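Long-range contacts in trichosurin (Trichosurus vulpecula, PDB 2RA6), which probably carries small hydrophobic molecules in the milk whey of the brushtail possum, holding 4-ethylphenol inside a lipocalin beta barrel as a homodimer: residues B[33-38]-B[123-128]; B[46-51]-B[158-163]; B[98-103]-B[113-118]. The protein carries 1 engineered substitution. All coordinates share one frame; numbering follows the deposited sequence.

Contact 1. Residues B[33-38]-B[123-128]; sequences LASSDR and NVVANL. With ZN (zinc ion), chain L.
Ala34 and Ala126 form an antiparallel hydrogen-bonded pair where strand 29-35 runs beside strand 121-130, the two short axes 4.6 Å apart with their directions at 166°. In the lipocalin barrel this joins the first strand of the barrel to the last strand of the up-and-down set. Both bonds of the pair are present, and the one from Ala126 N to Ala34 O, at 2.7 Å, is nearly straight (166°). Leu33 with Asn127 and Ser35 with Val125 are the flanking non-hydrogen-bonded pairs, their side chains on one face of the sheet. The alanine methyls lie on the other, against helix 137-148 through Phe147 and Phe143.

On the first face, Leu33 CD2 meets Asn127 OD1 at 3.2 Å, the two side chains crossing at a slant. Ser35 OG stands 3.6 Å from Val125 CG2 and accepts from Asp37 N, the bond that defines an ST turn; this bends the chain as the strand ends. Past the last bridge, Ser36 N still reaches Val124 O at 3.0 Å. With OG between its own backbone N and carbonyl carbon (chi1 49°), Ser36 turns its hydroxyl to the neighbouring strand, where it accepts from Val124 N (2.9 Å) and donates to Asn123 OD1 on an in-plane lone pair (2.7 Å). Asp37 keeps OD1 for Ser39 OG, while its OD2 takes a bond from a water and binds a zinc ion, to which one further atom from outside the two segments is also bound. The Asp37 OD2 to zinc distance is 2.0 Å.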
loop_
_atom_site.group_PDB
_atom_site.type_symbol
_atom_site.label_atom_id
_atom_site.label_comp_id
_atom_site.label_asym_id
_atom_site.label_seq_id
_atom_site.Cartn_x
_atom_site.Cartn_y
_atom_site.Cartn_z
ATOM N N LEU B 33 -5.633 13.593 9.058
ATOM C CA LEU B 33 -6.142 12.309 8.600
ATOM C C LEU B 33 -6.507 12.535 7.138
ATOM O O LEU B 33 -6.947 13.625 6.762
ATOM C CB LEU B 33 -7.402 11.915 9.377
ATOM C CG LEU B 33 -7.263 11.546 10.857
ATOM C CD1 LEU B 33 -8.646 11.339 11.469
ATOM C CD2 LEU B 33 -6.423 10.289 10.998
ATOM N N ALA B 34 -6.310 11.520 6.312
ATOM C CA ALA B 34 -6.648 11.628 4.898
ATOM C C ALA B 34 -7.031 10.242 4.440
ATOM O O ALA B 34 -6.488 9.248 4.917
ATOM C CB ALA B 34 -5.460 12.150 4.101
ATOM N N SER B 35 -7.997 10.162 3.536
ATOM C CA SER B 35 -8.428 8.858 3.068
ATOM C C SER B 35 -9.057 8.906 1.702
ATOM O O SER B 35 -9.581 9.937 1.282
ATOM C CB SER B 35 -9.435 8.250 4.045
ATOM O OG SER B 35 -9.860 6.961 3.614
ATOM N N SER B 36 -9.000 7.768 1.023
ATOM C CA SER B 36 -9.600 7.628 -0.290
ATOM C C SER B 36 -11.121 7.641 -0.119
ATOM O O SER B 36 -11.855 7.944 -1.060
ATOM C CB SER B 36 -9.129 6.320 -0.939
ATOM O OG SER B 36 -9.263 5.229 -0.050
ATOM N N ASP B 37 -11.585 7.315 1.085
ATOM C CA ASP B 37 -13.014 7.322 1.399
ATOM C C ASP B 37 -13.192 8.200 2.633
ATOM O O ASP B 37 -12.917 7.769 3.758
ATOM C CB ASP B 37 -13.513 5.908 1.700
ATOM C CG ASP B 37 -15.030 5.836 1.815
ATOM O OD1 ASP B 37 -15.630 6.775 2.370
ATOM O OD2 ASP B 37 -15.607 4.831 1.354
ATOM N N ARG B 38 -13.657 9.429 2.428
ATOM C CA ARG B 38 -13.824 10.367 3.531
ATOM C C ARG B 38 -14.703 9.877 4.674
ATOM O O ARG B 38 -14.476 10.246 5.824
ATOM C CB ARG B 38 -14.350 11.715 3.020
ATOM C CG ARG B 38 -14.317 12.806 4.086
ATOM C CD ARG B 38 -14.104 14.186 3.483
ATOM N NE ARG B 38 -15.213 14.624 2.642
ATOM C CZ ARG B 38 -16.332 15.171 3.102
ATOM N NH1 ARG B 38 -16.499 15.354 4.404
ATOM N NH2 ARG B 38 -17.286 15.542 2.255
ATOM N N ASN B 123 -8.838 0.481 0.557
ATOM C CA ASN B 123 -8.881 1.910 0.814
ATOM C C ASN B 123 -7.577 2.306 1.441
ATOM O O ASN B 123 -6.880 1.480 2.024
ATOM C CB ASN B 123 -10.027 2.290 1.743
ATOM C CG ASN B 123 -11.294 2.616 0.979
ATOM O OD1 ASN B 123 -11.346 3.567 0.180
ATOM N ND2 ASN B 123 -12.319 1.834 1.213
ATOM N N VAL B 124 -7.227 3.569 1.291
ATOM C CA VAL B 124 -6.003 4.047 1.891
ATOM C C VAL B 124 -6.371 5.106 2.914
ATOM O O VAL B 124 -7.215 5.971 2.674
ATOM C CB VAL B 124 -5.040 4.636 0.834
ATOM C CG1 VAL B 124 -5.659 5.854 0.167
ATOM C CG2 VAL B 124 -3.715 5.004 1.494
ATOM N N VAL B 125 -5.756 5.001 4.084
ATOM C CA VAL B 125 -5.975 5.965 5.148
ATOM C C VAL B 125 -4.577 6.392 5.567
ATOM O O VAL B 125 -3.749 5.560 5.934
ATOM C CB VAL B 125 -6.709 5.346 6.369
ATOM C CG1 VAL B 125 -6.891 6.397 7.456
ATOM C CG2 VAL B 125 -8.071 4.803 5.943
ATOM N N ALA B 126 -4.314 7.687 5.481
ATOM C CA ALA B 126 -3.016 8.223 5.851
ATOM C C ALA B 126 -3.164 9.003 7.147
ATOM O O ALA B 126 -4.107 9.774 7.321
ATOM C CB ALA B 126 -2.492 9.127 4.741
ATOM N N ASN B 127 -2.225 8.789 8.058
ATOM C CA ASN B 127 -2.250 9.449 9.353
ATOM C C ASN B 127 -0.967 10.238 9.570
ATOM O O ASN B 127 0.115 9.723 9.318
ATOM C CB ASN B 127 -2.351 8.403 10.473
ATOM C CG ASN B 127 -3.642 7.603 10.432
ATOM O OD1 ASN B 127 -4.509 7.769 11.289
ATOM N ND2 ASN B 127 -3.771 6.726 9.442
ATOM N N LEU B 128 -1.093 11.481 10.022
ATOM C CA LEU B 128 0.076 12.297 10.332
ATOM C C LEU B 128 0.022 12.588 11.830
ATOM O O LEU B 128 -0.921 13.223 12.320
ATOM C CB LEU B 128 0.063 13.610 9.547
ATOM C CG LEU B 128 1.279 14.519 9.785
ATOM C CD1 LEU B 128 2.551 13.873 9.273
ATOM C CD2 LEU B 128 1.046 15.867 9.085
HETATM ZN ZN ZN L . -17.561 4.498 1.586
HETATM O O HOH W 1 -14.714 2.297 0.976
#

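Contact 2. Residues B[46-51]-B[158-163]; sequences PFRNFI and LDISEV. With IPA (isopropyl alcohol), chain R.
Phe50 and Ile160 make the tight part of this contact: Phe50 CD1 lies 3.5 Å from Ile160 CD1, with Phe50 CE1 almost as near. The methyl arrives at the edge of the ring, close to its plane, and the two side chains meet at a slant. In Ile160, CD1 is anti to CA (chi2 166°), which carries this methyl outward to the ring. Outside the two segments, the Phe50 ring stacks with that of His165, which Ile160 also touches.

The backbones stay well apart, the nearest CA atoms, those of Phe50 and Ile160, being 9.5 Å from each other, and side chains alone span the interval. In the lipocalin barrel the contact joins the N-terminal part of strand 49-57 and the turn before it to strand 157-159 and the C-terminal tail that follows. Within that tail, Asp159 OD1 accepts from both OG and N of Ser161, the second bond forming an Asx turn.

Toward solvent the packing is looser. Arg48 is extended from CG to NE and crosses Leu158 at about a right angle, with Leu158 CD1 at the edge of the guanidinium, 3.8 Å from Arg48 NH1. Glu43 forms a salt bridge with NE, while NH1 also bonds to Ile41 O, which should limit how the group can swing. On the exposed side, Arg48 NH2 comes no closer than 4.4 Å to Val163 CG1.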
loop_
_atom_site.group_PDB
_atom_site.type_symbol
_atom_site.label_atom_id
_atom_site.label_comp_id
_atom_site.label_asym_id
_atom_site.label_seq_id
_atom_site.Cartn_x
_atom_site.Cartn_y
_atom_site.Cartn_z
ATOM N N PRO B 46 -14.831 4.448 11.038
ATOM C CA PRO B 46 -13.953 3.470 11.683
ATOM C C PRO B 46 -12.500 3.902 11.858
ATOM O O PRO B 46 -11.797 3.377 12.723
ATOM C CB PRO B 46 -14.096 2.236 10.792
ATOM C CG PRO B 46 -14.379 2.816 9.450
ATOM C CD PRO B 46 -15.354 3.920 9.765
ATOM N N PHE B 47 -12.044 4.853 11.050
ATOM C CA PHE B 47 -10.660 5.302 11.167
ATOM C C PHE B 47 -10.498 6.680 11.787
ATOM O O PHE B 47 -9.414 7.266 11.737
ATOM C CB PHE B 47 -9.955 5.248 9.811
ATOM C CG PHE B 47 -9.539 3.864 9.408
ATOM C CD1 PHE B 47 -10.406 3.041 8.697
ATOM C CD2 PHE B 47 -8.284 3.372 9.759
ATOM C CE1 PHE B 47 -10.030 1.746 8.338
ATOM C CE2 PHE B 47 -7.896 2.081 9.406
ATOM C CZ PHE B 47 -8.771 1.265 8.693
ATOM N N ARG B 48 -11.570 7.200 12.372
ATOM C CA ARG B 48 -11.478 8.491 13.032
ATOM C C ARG B 48 -11.100 8.189 14.473
ATOM O O ARG B 48 -11.928 8.246 15.386
ATOM C CB ARG B 48 -12.800 9.263 12.980
ATOM C CG ARG B 48 -12.645 10.712 13.437
ATOM C CD ARG B 48 -13.943 11.497 13.330
ATOM N NE ARG B 48 -13.788 12.864 13.822
ATOM C CZ ARG B 48 -13.263 13.865 13.123
ATOM N NH1 ARG B 48 -12.839 13.669 11.879
ATOM N NH2 ARG B 48 -13.151 15.070 13.669
ATOM N N ASN B 49 -9.831 7.842 14.655
ATOM C CA ASN B 49 -9.298 7.522 15.969
ATOM C C ASN B 49 -8.144 8.473 16.220
ATOM O O ASN B 49 -7.406 8.828 15.300
ATOM C CB ASN B 49 -8.822 6.070 16.013
ATOM C CG ASN B 49 -9.906 5.095 15.598
ATOM O OD1 ASN B 49 -11.009 5.106 16.148
ATOM N ND2 ASN B 49 -9.596 4.249 14.622
ATOM N N PHE B 50 -8.001 8.886 17.470
ATOM C CA PHE B 50 -6.972 9.837 17.852
ATOM C C PHE B 50 -5.909 9.162 18.697
ATOM O O PHE B 50 -6.169 8.754 19.828
ATOM C CB PHE B 50 -7.635 10.968 18.624
ATOM C CG PHE B 50 -8.881 11.480 17.967
ATOM C CD1 PHE B 50 -8.805 12.227 16.800
ATOM C CD2 PHE B 50 -10.132 11.180 18.494
ATOM C CE1 PHE B 50 -9.961 12.675 16.159
ATOM C CE2 PHE B 50 -11.297 11.620 17.865
ATOM C CZ PHE B 50 -11.209 12.366 16.696
ATOM N N ILE B 51 -4.708 9.049 18.145
ATOM C CA ILE B 51 -3.615 8.396 18.853
ATOM C C ILE B 51 -3.247 9.149 20.128
ATOM O O ILE B 51 -3.326 10.376 20.187
ATOM C CB ILE B 51 -2.366 8.266 17.939
ATOM C CG1 ILE B 51 -1.304 7.392 18.608
ATOM C CG2 ILE B 51 -1.777 9.632 17.638
ATOM C CD1 ILE B 51 -1.689 5.930 18.728
ATOM N N LEU B 158 -8.445 15.866 6.351
ATOM C CA LEU B 158 -9.017 16.495 7.529
ATOM C C LEU B 158 -7.916 16.869 8.506
ATOM O O LEU B 158 -7.297 15.998 9.109
ATOM C CB LEU B 158 -10.004 15.554 8.219
ATOM C CG LEU B 158 -11.223 15.136 7.392
ATOM C CD1 LEU B 158 -12.099 14.195 8.208
ATOM C CD2 LEU B 158 -12.008 16.379 6.985
ATOM N N ASP B 159 -7.664 18.166 8.644
ATOM C CA ASP B 159 -6.654 18.652 9.578
ATOM C C ASP B 159 -7.427 18.790 10.883
ATOM O O ASP B 159 -8.232 19.708 11.030
ATOM C CB ASP B 159 -6.149 20.025 9.133
ATOM C CG ASP B 159 -5.074 20.581 10.047
ATOM O OD1 ASP B 159 -5.051 20.209 11.236
ATOM O OD2 ASP B 159 -4.260 21.404 9.577
ATOM N N ILE B 160 -7.207 17.887 11.831
ATOM C CA ILE B 160 -7.958 17.969 13.076
ATOM C C ILE B 160 -7.282 18.777 14.172
ATOM O O ILE B 160 -7.776 18.836 15.297
ATOM C CB ILE B 160 -8.295 16.579 13.631
ATOM C CG1 ILE B 160 -7.011 15.844 13.998
ATOM C CG2 ILE B 160 -9.119 15.796 12.611
ATOM C CD1 ILE B 160 -7.248 14.612 14.846
ATOM N N SER B 161 -6.157 19.404 13.847
ATOM C CA SER B 161 -5.450 20.220 14.827
ATOM C C SER B 161 -6.308 21.442 15.130
ATOM O O SER B 161 -6.136 22.096 16.157
ATOM C CB SER B 161 -4.102 20.684 14.271
ATOM O OG SER B 161 -4.290 21.622 13.224
ATOM N N GLU B 162 -7.239 21.729 14.225
ATOM C CA GLU B 162 -8.125 22.878 14.351
ATOM C C GLU B 162 -9.529 22.527 14.827
ATOM O O GLU B 162 -10.456 23.319 14.662
ATOM C CB GLU B 162 -8.206 23.604 13.006
ATOM C CG GLU B 162 -8.570 22.697 11.842
ATOM C CD GLU B 162 -8.329 23.352 10.495
ATOM O OE1 GLU B 162 -7.180 23.776 10.237
ATOM O OE2 GLU B 162 -9.281 23.440 9.689
ATOM N N VAL B 163 -9.686 21.348 15.424
ATOM C CA VAL B 163 -10.992 20.923 15.916
ATOM C C VAL B 163 -10.877 20.300 17.305
ATOM O O VAL B 163 -9.846 19.723 17.651
ATOM C CB VAL B 163 -11.646 19.904 14.950
ATOM C CG1 VAL B 163 -10.859 18.608 14.943
ATOM C CG2 VAL B 163 -13.093 19.654 15.352
HETATM C C1 IPA R . -7.076 2.301 13.541
HETATM C C2 IPA R . -6.552 3.570 12.972
HETATM C C3 IPA R . -5.189 3.303 13.517
HETATM O O2 IPA R . -7.178 4.762 13.489
#

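Contact 3. Residues B[98-103]-B[113-118]; sequences DVYYES and IFYNYH. Engineered in segment 98-103: Glu102 (natural residue Gly). With ETY (4-ethylphenol), chain P.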
loop_
_atom_site.group_PDB
_atom_site.type_symbol
_atom_site.label_atom_id
_atom_site.label_comp_id
_atom_site.label_asym_id
_atom_site.label_seq_id
_atom_site.Cartn_x
_atom_site.Cartn_y
_atom_site.Cartn_z
ATOM N N ASP B 98 -2.363 -3.369 5.777
ATOM C CA ASP B 98 -0.921 -3.401 5.601
ATOM C C ASP B 98 -0.597 -1.972 6.009
ATOM O O ASP B 98 -1.136 -1.018 5.445
ATOM C CB ASP B 98 -0.525 -3.663 4.150
ATOM C CG ASP B 98 -0.480 -5.142 3.831
ATOM O OD1 ASP B 98 0.157 -5.897 4.603
ATOM O OD2 ASP B 98 -1.066 -5.555 2.817
ATOM N N VAL B 99 0.253 -1.832 7.016
ATOM C CA VAL B 99 0.611 -0.525 7.552
ATOM C C VAL B 99 2.060 -0.178 7.270
ATOM O O VAL B 99 2.959 -0.976 7.544
ATOM C CB VAL B 99 0.406 -0.507 9.083
ATOM C CG1 VAL B 99 0.715 0.876 9.635
ATOM C CG2 VAL B 99 -1.024 -0.919 9.429
ATOM N N TYR B 100 2.291 1.012 6.726
ATOM C CA TYR B 100 3.654 1.444 6.435
ATOM C C TYR B 100 3.993 2.716 7.201
ATOM O O TYR B 100 3.222 3.672 7.216
ATOM C CB TYR B 100 3.850 1.693 4.935
ATOM C CG TYR B 100 3.783 0.449 4.076
ATOM C CD1 TYR B 100 2.560 -0.052 3.636
ATOM C CD2 TYR B 100 4.945 -0.225 3.709
ATOM C CE1 TYR B 100 2.497 -1.200 2.846
ATOM C CE2 TYR B 100 4.894 -1.370 2.923
ATOM C CZ TYR B 100 3.670 -1.852 2.495
ATOM O OH TYR B 100 3.618 -2.987 1.717
ATOM N N TYR B 101 5.154 2.711 7.841
ATOM C CA TYR B 101 5.625 3.859 8.602
ATOM C C TYR B 101 6.676 4.631 7.807
ATOM O O TYR B 101 7.527 4.028 7.154
ATOM C CB TYR B 101 6.251 3.392 9.921
ATOM C CG TYR B 101 7.126 4.431 10.592
ATOM C CD1 TYR B 101 6.570 5.523 11.252
ATOM C CD2 TYR B 101 8.511 4.317 10.566
ATOM C CE1 TYR B 101 7.375 6.477 11.875
ATOM C CE2 TYR B 101 9.326 5.261 11.183
ATOM C CZ TYR B 101 8.753 6.334 11.837
ATOM O OH TYR B 101 9.554 7.256 12.472
ATOM N N GLU B 102 6.607 5.961 7.870
ATOM C CA GLU B 102 7.566 6.830 7.188
ATOM C C GLU B 102 7.776 8.111 8.002
ATOM O O GLU B 102 6.858 8.587 8.665
ATOM C CB GLU B 102 7.045 7.246 5.806
ATOM C CG GLU B 102 6.607 6.116 4.886
ATOM C CD GLU B 102 6.130 6.624 3.531
ATOM O OE1 GLU B 102 5.371 7.618 3.493
ATOM O OE2 GLU B 102 6.509 6.022 2.504
ATOM N N SER B 103 8.988 8.659 7.950
ATOM C CA SER B 103 9.304 9.926 8.616
ATOM C C SER B 103 10.736 10.366 8.378
ATOM O O SER B 103 11.672 9.621 8.648
ATOM C CB SER B 103 9.077 9.876 10.129
ATOM O OG SER B 103 9.387 11.155 10.691
ATOM N N ILE B 113 0.725 4.986 6.821
ATOM C CA ILE B 113 -0.179 4.757 5.704
ATOM C C ILE B 113 -0.803 3.388 5.903
ATOM O O ILE B 113 -0.101 2.385 6.048
ATOM C CB ILE B 113 0.553 4.771 4.349
ATOM C CG1 ILE B 113 1.287 6.100 4.159
ATOM C CG2 ILE B 113 -0.450 4.543 3.219
ATOM C CD1 ILE B 113 0.390 7.319 4.184
ATOM N N PHE B 114 -2.129 3.364 5.929
ATOM C CA PHE B 114 -2.884 2.131 6.094
ATOM C C PHE B 114 -3.516 1.721 4.784
ATOM O O PHE B 114 -4.219 2.512 4.160
ATOM C CB PHE B 114 -4.030 2.324 7.087
ATOM C CG PHE B 114 -3.607 2.333 8.515
ATOM C CD1 PHE B 114 -3.882 1.246 9.331
ATOM C CD2 PHE B 114 -2.929 3.419 9.048
ATOM C CE1 PHE B 114 -3.485 1.239 10.661
ATOM C CE2 PHE B 114 -2.530 3.420 10.378
ATOM C CZ PHE B 114 -2.808 2.330 11.182
ATOM N N TYR B 115 -3.253 0.495 4.364
ATOM C CA TYR B 115 -3.891 -0.037 3.175
ATOM C C TYR B 115 -4.879 -1.010 3.800
ATOM O O TYR B 115 -4.505 -2.092 4.261
ATOM C CB TYR B 115 -2.879 -0.752 2.279
ATOM C CG TYR B 115 -1.977 0.223 1.555
ATOM C CD1 TYR B 115 -2.496 1.078 0.578
ATOM C CD2 TYR B 115 -0.628 0.333 1.880
ATOM C CE1 TYR B 115 -1.691 2.020 -0.054
ATOM C CE2 TYR B 115 0.188 1.276 1.251
ATOM C CZ TYR B 115 -0.356 2.113 0.289
ATOM O OH TYR B 115 0.434 3.053 -0.335
ATOM N N ASN B 116 -6.135 -0.586 3.841
ATOM C CA ASN B 116 -7.211 -1.358 4.445
ATOM C C ASN B 116 -7.962 -2.219 3.443
ATOM O O ASN B 116 -8.339 -1.753 2.371
ATOM C CB ASN B 116 -8.180 -0.398 5.153
ATOM C CG ASN B 116 -9.441 -1.087 5.650
ATOM O OD1 ASN B 116 -10.509 -0.958 5.044
ATOM N ND2 ASN B 116 -9.325 -1.829 6.749
ATOM N N TYR B 117 -8.163 -3.481 3.806
ATOM C CA TYR B 117 -8.886 -4.430 2.968
ATOM C C TYR B 117 -10.152 -4.768 3.743
ATOM O O TYR B 117 -10.099 -5.443 4.774
ATOM C CB TYR B 117 -8.036 -5.684 2.753
ATOM C CG TYR B 117 -6.625 -5.371 2.305
ATOM C CD1 TYR B 117 -6.381 -4.783 1.065
ATOM C CD2 TYR B 117 -5.534 -5.641 3.131
ATOM C CE1 TYR B 117 -5.086 -4.473 0.660
ATOM C CE2 TYR B 117 -4.231 -5.331 2.733
ATOM C CZ TYR B 117 -4.022 -4.747 1.494
ATOM O OH TYR B 117 -2.747 -4.440 1.083
ATOM N N HIS B 118 -11.281 -4.269 3.250
ATOM C CA HIS B 118 -12.574 -4.479 3.888
ATOM C C HIS B 118 -13.577 -4.999 2.866
ATOM O O HIS B 118 -13.861 -4.328 1.876
ATOM C CB HIS B 118 -13.088 -3.160 4.467
ATOM C CG HIS B 118 -14.291 -3.315 5.345
ATOM N ND1 HIS B 118 -14.211 -3.822 6.621
ATOM C CD2 HIS B 118 -15.600 -3.058 5.120
ATOM C CE1 HIS B 118 -15.423 -3.871 7.150
ATOM N NE2 HIS B 118 -16.282 -3.414 6.259
HETATM C C8 ETY P . -1.320 4.474 13.583
HETATM C C7 ETY P . -0.325 3.314 13.477
HETATM C CG ETY P . -0.535 2.237 14.506
HETATM C C3 ETY P . -1.566 1.273 14.355
HETATM C C2 ETY P . -1.764 0.262 15.320
HETATM C C5 ETY P . 0.300 2.162 15.661
HETATM C C6 ETY P . 0.108 1.153 16.633
HETATM C C1 ETY P . -0.927 0.207 16.453
HETATM O O1 ETY P . -1.115 -0.775 17.388
#
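Asp98 OD2 is gripped by groups from both subunits: Tyr117 OH donates to it at 2.7 Å, on the anti lone pair, and Arg150 of the second subunit forms a salt bridge with it through NE. The carboxylate and the Tyr117 ring are turned 80° from each other, and the oxygen lies near the plane of the ring at its edge.

The backbone beneath is an antiparallel beta hairpin of the lipocalin barrel, strands 96-102 and 109-118, with short axes 4.8 Å apart and directions at 170°. Asp98 pairs with Tyr115 and Tyr100 with Ile113, each through two backbone bonds. Their side chains share the face turned to the second subunit. There the Tyr100 and Tyr115 rings meet rim to rim, Tyr100 CE1 3.6 Å from Tyr115 CD2 and the planes at 77°. Tyr115 is stacked on its counterpart in the second subunit and its OH bonds to Tyr117 OH of that chain.

Val99 and Phe114 occupy the other face, inside the barrel, side by side and pointing the same way. Val99 CG1 sits over one face of the Phe114 ring, offset toward the rim, in a CH-pi contact 4.2 Å from the centroid, and Val99 CG2 is 3.5 Å from Phe114 CE1. At the ring's edge, near its plane, Phe114 CZ meets the ethyl carbon C7 of 4-ethylphenol at 3.5 Å. The hairpin thus separates two chemistries: an apolar inner face that receives the ligand's ethyl end, and an outer face whose buried carboxylate, probably ionised beside the arginine, helps join the subunits.

Overall arrangement
From the N terminus, strand 29-35 enters first, and contact 1 closes a long loop by laying it beside strand 121-130. Strand 49-57 follows, and contact 2 closes a second long loop between it and the C-terminal tail. The segments of these two contacts alternate along the chain, so the loops cross. Contact 3, the hairpin of 98-103 with 113-118, falls within both. Strands 121-130 and 109-118 are neighbours in one sheet, Val125 O lying 2.7 Å from Phe114 N, a probable hydrogen bond. Contact 2 joins contact 1 where Leu33 O approaches Leu158 N at 2.7 Å. Phe47 packs on Val125 and Phe114, linking all three inside the barrel, while contacts 1 and 3 touch the second subunit.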